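PDB 4EPS: putative fimbrium tip subunit Fim1C from Bacteroides ovatus, which probably forms part of the tip of fimbriae, the filamentous cell-surface appendages that mediate adhesion and biofilm formation. Local coordinates for residues 341-346 and 499-504. Numbering follows the deposited sequence.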
loop_
_atom_site.group_PDB
_atom_site.type_symbol
_atom_site.label_atom_id
_atom_site.label_comp_id
_atom_site.label_asym_id
_atom_site.label_seq_id
_atom_site.Cartn_x
_atom_site.Cartn_y
_atom_site.Cartn_z
ATOM N N THR A 341 2.888 -6.954 -31.945
ATOM C CA THR A 341 2.547 -5.931 -32.947
ATOM C C THR A 341 2.962 -6.430 -34.335
ATOM O O THR A 341 4.065 -6.954 -34.516
ATOM C CB THR A 341 3.080 -4.518 -32.648
ATOM O OG1 THR A 341 2.544 -3.614 -33.626
ATOM C CG2 THR A 341 4.625 -4.424 -32.629
ATOM N N GLU A 342 2.062 -6.270 -35.299
ATOM C CA GLU A 342 2.303 -6.613 -36.706
ATOM C C GLU A 342 1.517 -5.659 -37.547
ATOM O O GLU A 342 0.600 -5.022 -37.030
ATOM C CB GLU A 342 1.875 -8.068 -37.039
ATOM C CG GLU A 342 2.659 -9.198 -36.381
ATOM C CD GLU A 342 4.162 -9.279 -36.584
ATOM O OE1 GLU A 342 4.655 -8.845 -37.650
ATOM O OE2 GLU A 342 4.846 -9.796 -35.671
ATOM N N THR A 343 1.854 -5.558 -38.846
ATOM C CA THR A 343 1.089 -4.759 -39.806
ATOM C C THR A 343 0.317 -5.725 -40.681
ATOM O O THR A 343 0.789 -6.836 -40.957
ATOM C CB THR A 343 1.988 -3.853 -40.647
ATOM O OG1 THR A 343 2.917 -4.689 -41.345
ATOM C CG2 THR A 343 2.704 -2.804 -39.825
ATOM N N GLY A 344 -0.867 -5.323 -41.114
ATOM C CA GLY A 344 -1.665 -6.180 -41.987
ATOM C C GLY A 344 -2.981 -5.549 -42.367
ATOM O O GLY A 344 -3.280 -4.424 -41.938
ATOM N N LYS A 345 -3.787 -6.305 -43.146
ATOM C CA LYS A 345 -5.118 -5.890 -43.588
ATOM C C LYS A 345 -6.090 -6.206 -42.466
ATOM O O LYS A 345 -5.718 -6.917 -41.524
ATOM C CB LYS A 345 -5.521 -6.599 -44.909
ATOM C CG LYS A 345 -4.612 -6.264 -46.076
ATOM C CD LYS A 345 -4.875 -7.225 -47.247
ATOM C CE LYS A 345 -4.255 -6.762 -48.547
ATOM N NZ LYS A 345 -2.774 -6.914 -48.558
ATOM N N PHE A 346 -7.328 -5.669 -42.540
ATOM C CA PHE A 346 -8.292 -5.916 -41.476
ATOM C C PHE A 346 -9.322 -6.914 -41.925
ATOM O O PHE A 346 -9.579 -7.895 -41.230
ATOM C CB PHE A 346 -8.966 -4.601 -41.020
ATOM C CG PHE A 346 -9.826 -4.767 -39.787
ATOM C CD1 PHE A 346 -9.287 -4.612 -38.518
ATOM C CD2 PHE A 346 -11.183 -5.052 -39.901
ATOM C CE1 PHE A 346 -10.087 -4.768 -37.381
ATOM C CE2 PHE A 346 -11.967 -5.251 -38.761
ATOM C CZ PHE A 346 -11.415 -5.103 -37.517
ATOM N N THR A 499 -8.976 -2.971 -46.578
ATOM C CA THR A 499 -8.002 -3.693 -47.409
ATOM C C THR A 499 -6.629 -2.988 -47.417
ATOM O O THR A 499 -5.681 -3.512 -48.007
ATOM C CB THR A 499 -8.557 -3.860 -48.830
ATOM O OG1 THR A 499 -8.825 -2.554 -49.342
ATOM C CG2 THR A 499 -9.816 -4.702 -48.856
ATOM N N ASN A 500 -6.497 -1.836 -46.719
ATOM C CA ASN A 500 -5.198 -1.183 -46.573
ATOM C C ASN A 500 -4.379 -1.929 -45.502
ATOM O O ASN A 500 -4.891 -2.859 -44.895
ATOM C CB ASN A 500 -5.348 0.301 -46.226
ATOM C CG ASN A 500 -5.573 1.175 -47.428
ATOM O OD1 ASN A 500 -5.615 0.707 -48.554
ATOM N ND2 ASN A 500 -5.715 2.453 -47.212
ATOM N N THR A 501 -3.124 -1.534 -45.285
ATOM C CA THR A 501 -2.250 -2.154 -44.287
ATOM C C THR A 501 -1.932 -1.149 -43.200
ATOM O O THR A 501 -1.331 -0.116 -43.493
ATOM C CB THR A 501 -0.958 -2.685 -44.956
ATOM O OG1 THR A 501 -1.311 -3.704 -45.892
ATOM C CG2 THR A 501 0.034 -3.262 -43.939
ATOM N N TYR A 502 -2.334 -1.447 -41.954
ATOM C CA TYR A 502 -2.020 -0.592 -40.808
ATOM C C TYR A 502 -1.484 -1.471 -39.656
ATOM O O TYR A 502 -1.375 -2.691 -39.801
ATOM C CB TYR A 502 -3.219 0.266 -40.363
ATOM C CG TYR A 502 -3.818 1.125 -41.458
ATOM C CD1 TYR A 502 -3.130 2.229 -41.970
ATOM C CD2 TYR A 502 -5.053 0.817 -42.010
ATOM C CE1 TYR A 502 -3.698 3.042 -42.961
ATOM C CE2 TYR A 502 -5.619 1.606 -43.019
ATOM C CZ TYR A 502 -4.926 2.699 -43.506
ATOM O OH TYR A 502 -5.503 3.445 -44.513
ATOM N N THR A 503 -1.164 -0.845 -38.524
ATOM C CA THR A 503 -0.537 -1.540 -37.395
ATOM C C THR A 503 -1.547 -2.035 -36.400
ATOM O O THR A 503 -2.473 -1.309 -36.013
ATOM C CB THR A 503 0.478 -0.609 -36.705
ATOM O OG1 THR A 503 1.431 -0.214 -37.685
ATOM C CG2 THR A 503 1.222 -1.294 -35.552
ATOM N N TYR A 504 -1.322 -3.261 -35.942
ATOM C CA TYR A 504 -2.099 -3.862 -34.869
ATOM C C TYR A 504 -1.409 -3.769 -33.515
ATOM O O TYR A 504 -0.227 -4.089 -33.391
ATOM C CB TYR A 504 -2.297 -5.364 -35.144
ATOM C CG TYR A 504 -3.357 -5.676 -36.169
ATOM C CD1 TYR A 504 -4.695 -5.775 -35.804
ATOM C CD2 TYR A 504 -3.014 -5.956 -37.493
ATOM C CE1 TYR A 504 -5.675 -6.107 -36.735
ATOM C CE2 TYR A 504 -3.989 -6.277 -38.435
ATOM C CZ TYR A 504 -5.315 -6.369 -38.046
ATOM O OH TYR A 504 -6.283 -6.692 -38.951
#
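Gly344 and Tyr502 form a hydrogen-bonded antiparallel pair where strand 342-344, outermost in a six-stranded antiparallel sheet, lies against strand 502-509. Gly344 N reaches Tyr502 O at 3.0 Å, and Tyr502 N returns a bond to Gly344 O at 3.1 Å. Next, Thr343 and Thr503 are a non-hydrogen-bonded pair with CA atoms 4.3 Å apart; their beta-branched side chains share one face, Thr343 CG2 touching Thr503 OG1. Tyr504 N binds Glu342 O almost straight (170°), and the hydroxyl of Thr341, set anti to its backbone N (chi1 -174°), donates to Tyr504 O at 2.8 Å.

On the other face, the Tyr504 ring passes Gly344 with CE2 4.0 Å from Gly344 O, glycine leaving its edge beside bare backbone. The phenol is long enough to carry OH beyond the last strand pair to Lys345 O, a 2.6 Å bond at the ring edge. The Phe346 side chain crosses that of Tyr504 at about a right angle, CD1 3.7 Å from Tyr504 OH, and Trp470, which also hydrogen-bonds Gly344 O, packs against both aromatics. Tyr504 bonds through N, O and OH to three residues of 341-346, so that backbone pairing and a buried phenol probably hold the edge strand and Lys345.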